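Local structure of putative ABC transporter, ATP-binding protein ComA (Streptococcus mutans, 3K8U) at residues R15-A20 / G111-S116; V88-G91 / Y97-V100. The protein is a putative ABC transporter ATP-binding protein, represented here by its peptidase domain of the C39 family, which belongs to the papain-like clan CA. One frame throughout, in Å; residues are numbered along the deposited sequence.

Contact 1: R15-A20 / G111-S116; sequences RDCGPA and GDPDPS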
# COMPACT_ATOMS: atom_id res chain seq x y z
N ARG A 15 -12.32 4.56 -6.38
CA ARG A 15 -12.35 3.18 -5.89
C ARG A 15 -11.04 2.42 -6.12
O ARG A 15 -10.89 1.29 -5.65
CB ARG A 15 -13.48 2.41 -6.58
CG ARG A 15 -13.16 2.03 -8.04
CD ARG A 15 -14.29 1.28 -8.71
NE ARG A 15 -15.46 2.12 -8.93
CZ ARG A 15 -16.64 1.68 -9.37
NH1 ARG A 15 -16.82 0.40 -9.64
NH2 ARG A 15 -17.65 2.53 -9.53
N ASP A 16 -10.09 3.04 -6.81
CA ASP A 16 -8.83 2.38 -7.17
C ASP A 16 -7.60 2.46 -6.28
O ASP A 16 -6.50 2.20 -6.75
CB ASP A 16 -8.43 2.78 -8.60
CG ASP A 16 -9.37 2.24 -9.65
OD1 ASP A 16 -9.99 1.18 -9.42
OD2 ASP A 16 -9.47 2.86 -10.73
N CYS A 17 -7.76 2.77 -4.99
CA CYS A 17 -6.59 2.85 -4.13
C CYS A 17 -5.88 1.50 -3.99
O CYS A 17 -4.64 1.45 -3.98
CB CYS A 17 -6.95 3.39 -2.75
SG CYS A 17 -5.48 3.96 -1.85
N GLY A 18 -6.65 0.42 -3.90
CA GLY A 18 -6.09 -0.92 -3.78
C GLY A 18 -5.27 -1.28 -5.01
O GLY A 18 -4.11 -1.70 -4.90
N PRO A 19 -5.88 -1.19 -6.21
CA PRO A 19 -5.16 -1.51 -7.44
C PRO A 19 -3.90 -0.65 -7.56
O PRO A 19 -2.85 -1.13 -7.99
CB PRO A 19 -6.18 -1.14 -8.52
CG PRO A 19 -7.46 -1.52 -7.89
CD PRO A 19 -7.32 -1.01 -6.46
N ALA A 20 -3.99 0.62 -7.15
CA ALA A 20 -2.86 1.54 -7.22
C ALA A 20 -1.67 1.15 -6.35
O ALA A 20 -0.54 1.16 -6.83
CB ALA A 20 -3.31 2.96 -6.89
N GLY A 111 3.57 6.52 0.16
CA GLY A 111 3.05 6.75 -1.17
C GLY A 111 1.55 6.65 -1.10
O GLY A 111 1.00 5.57 -0.85
N ASP A 112 0.88 7.78 -1.24
CA ASP A 112 -0.57 7.83 -1.21
C ASP A 112 -1.08 7.96 -2.65
O ASP A 112 -0.83 8.97 -3.29
CB ASP A 112 -1.02 9.03 -0.36
CG ASP A 112 -2.53 9.17 -0.26
OD1 ASP A 112 -3.27 8.39 -0.89
OD2 ASP A 112 -2.99 10.07 0.46
N PRO A 113 -1.81 6.95 -3.15
CA PRO A 113 -2.35 6.96 -4.52
C PRO A 113 -3.17 8.21 -4.86
O PRO A 113 -3.35 8.53 -6.04
CB PRO A 113 -3.20 5.69 -4.55
CG PRO A 113 -2.43 4.77 -3.65
CD PRO A 113 -2.12 5.68 -2.48
N ASP A 114 -3.69 8.90 -3.84
CA ASP A 114 -4.44 10.15 -4.02
C ASP A 114 -3.50 11.02 -4.87
O ASP A 114 -2.40 11.34 -4.43
CB ASP A 114 -4.70 10.78 -2.65
CG ASP A 114 -5.41 12.13 -2.71
OD1 ASP A 114 -5.31 12.86 -3.73
OD2 ASP A 114 -6.04 12.49 -1.70
N PRO A 115 -3.92 11.40 -6.09
CA PRO A 115 -3.08 12.22 -6.97
C PRO A 115 -2.69 13.61 -6.47
O PRO A 115 -1.77 14.22 -7.01
CB PRO A 115 -3.88 12.25 -8.28
CG PRO A 115 -5.29 12.10 -7.84
CD PRO A 115 -5.19 11.05 -6.75
N SER A 116 -3.36 14.08 -5.42
CA SER A 116 -3.04 15.38 -4.83
C SER A 116 -2.05 15.23 -3.67
O SER A 116 -1.65 16.22 -3.06
CB SER A 116 -4.32 16.10 -4.37
OG SER A 116 -4.90 15.50 -3.22
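Asp112 OD1 is gripped by two groups, the backbone N of Asp114 at 3.0 Å and the ring nitrogen NE2 of His96, and the first of these bonds folds the chain around Pro113, which meets Cys17 and Ala20. With an N-H...O angle of 164° the bond from Asp114 is nearly straight, yet it reaches OD1 from above the carboxylate plane, 60° out of it. This closes an Asx turn. A second follows at once: Asp114 OD1 takes Ser116 N at 2.9 Å and Ser116 OG at 2.7 Å, both donors arriving from the same face of the carboxylate. The two successive Asx turns shape the chain where it leaves the strand.

Across the contact the evidence is apolar alone, and no hydrogen bond joins 15-20 to 111-116. The CB, CG and CD carbons of Pro113 point at two residues about one helical turn apart: Cys17 SG, on one side of the ring plane, lies 3.6 Å from Pro113 CG, and Ala20 CB, on the other, lies 3.6 Å from Pro113 CB. Because the sulfur stands anti to its own backbone N (chi1 -163°), it extends from the first turn to the proline ring. All three residues are buried; the interface totals 133 Å².

Asp16, at the N-cap position, makes no side-chain capping bond; its carboxylate instead forms a salt bridge with Arg39. The first turn of helix 17-28 is thus fastened to helix 35-41, which also carries Ile35 and Leu38 against Pro19, while Pro113 packs it against the exit of strand 107-112, beside strand 93-104.

Contact 2: V88-G91 / Y97-V100; sequences VIKG and YYVV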
# COMPACT_ATOMS: atom_id res chain seq x y z
N VAL A 88 -5.01 2.37 5.91
CA VAL A 88 -5.19 3.59 6.70
C VAL A 88 -6.61 4.12 6.57
O VAL A 88 -7.19 4.09 5.48
CB VAL A 88 -4.19 4.70 6.29
CG1 VAL A 88 -2.77 4.27 6.62
CG2 VAL A 88 -4.32 5.00 4.79
N ILE A 89 -7.17 4.58 7.68
CA ILE A 89 -8.52 5.13 7.68
C ILE A 89 -8.40 6.64 7.52
O ILE A 89 -7.75 7.31 8.32
CB ILE A 89 -9.28 4.83 9.00
CG1 ILE A 89 -9.23 3.33 9.32
CG2 ILE A 89 -10.73 5.31 8.91
CD1 ILE A 89 -9.95 2.44 8.31
N LYS A 90 -8.98 7.18 6.45
CA LYS A 90 -8.93 8.61 6.21
C LYS A 90 -10.34 9.15 6.09
O LYS A 90 -10.99 8.99 5.05
CB LYS A 90 -8.12 8.92 4.94
CG LYS A 90 -6.67 8.48 5.02
CD LYS A 90 -5.87 9.00 3.84
CE LYS A 90 -5.80 10.51 3.83
NZ LYS A 90 -5.15 11.05 5.06
N GLY A 91 -10.81 9.79 7.15
CA GLY A 91 -12.17 10.31 7.16
C GLY A 91 -13.12 9.13 7.07
O GLY A 91 -12.96 8.15 7.80
N TYR A 97 -5.32 2.87 1.22
CA TYR A 97 -4.04 2.25 1.54
C TYR A 97 -2.90 3.15 1.11
O TYR A 97 -3.06 3.99 0.24
CB TYR A 97 -3.88 0.92 0.79
CG TYR A 97 -4.95 -0.11 1.07
CD1 TYR A 97 -4.77 -1.10 2.03
CD2 TYR A 97 -6.16 -0.09 0.37
CE1 TYR A 97 -5.76 -2.04 2.30
CE2 TYR A 97 -7.16 -1.01 0.64
CZ TYR A 97 -6.96 -1.98 1.60
OH TYR A 97 -7.95 -2.89 1.87
N TYR A 98 -1.74 2.94 1.73
CA TYR A 98 -0.52 3.68 1.38
C TYR A 98 0.55 2.64 1.11
O TYR A 98 0.44 1.48 1.52
CB TYR A 98 0.05 4.48 2.56
CG TYR A 98 -0.71 5.67 3.08
CD1 TYR A 98 -1.65 6.33 2.30
CD2 TYR A 98 -0.45 6.15 4.36
CE1 TYR A 98 -2.32 7.46 2.79
CE2 TYR A 98 -1.11 7.26 4.86
CZ TYR A 98 -2.03 7.92 4.08
OH TYR A 98 -2.67 9.02 4.58
N VAL A 99 1.59 3.08 0.42
CA VAL A 99 2.76 2.25 0.20
C VAL A 99 3.74 2.88 1.19
O VAL A 99 3.71 4.10 1.38
CB VAL A 99 3.34 2.40 -1.22
CG1 VAL A 99 4.65 1.63 -1.33
CG2 VAL A 99 2.34 1.90 -2.26
N VAL A 100 4.51 2.07 1.91
CA VAL A 100 5.49 2.62 2.84
C VAL A 100 6.86 2.32 2.25
O VAL A 100 7.20 1.16 2.03
CB VAL A 100 5.35 2.04 4.27
CG1 VAL A 100 6.41 2.66 5.19
CG2 VAL A 100 3.97 2.33 4.83
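Val88 and Lys90 meet Tyr98 across a beta hairpin made by strands 84-90 and 93-104, neighbours in the antiparallel sheet. The short segments run at 131° between their N-to-C directions, short of strictly antiparallel. Their nearest CA pair, Val88 and Tyr97, is 5.5 Å apart, and the backbone hydrogen bonds pair Val88 with His96 and Val86 with Tyr98, which puts the valine and the tyrosine ring on a diagonal of the sheet.

The apolar part is a CH-pi contact. Val88 CG2 stands 3.6 Å from the centroid of the Tyr98 ring and 7° off the ring normal, so this methyl lies almost squarely over the centre of one face. The other methyl, CG1, lies on the same side of the ring, displaced toward CD2 and CE2, 3.7 Å from Tyr98 CD2. Both methyls of the valine therefore press on one face.

The polar part gathers round Glu130, whose carboxylate forms a salt bridge with Lys90 NZ through OE1 and a hydrogen bond with Tyr98 OH through OE2. Tyr97, with CB on the other side of its strand, instead bonds through OH to Thr49 O and stacks its ring with that of His87.

Bends at chi3 (64°) and chi4 fold the Lys90 chain around the phenol oxygen, bringing CD to 3.3 Å from Tyr98 OH and NZ to 3.2 Å from the same oxygen, a weak hydrogen bond.

In the fold
Along the chain the order is 15-20, 88-91, 97-100, 111-116, so contact 2 falls wholly between the two halves of contact 1. Their centres lie about 9 Å apart. Strand 107-112 neighbours strand 93-104 in the antiparallel sheet: Gly111 N probably bonds to Val99 O at 2.7 Å, and Asp112 CG lies 3.5 Å from Tyr98 CE1. On the helix side, Cys17 SG packs 3.2 Å from Tyr97 O. Contact 2 thus belongs to the sheet itself. Contact 1 sets the start of helix 17-28 against the chain just past strand 107-112, and further along the helix Val21 and Ser24 meet strand 93-104, a helix-on-sheet assembly consistent with the papain-like fold of clan CA.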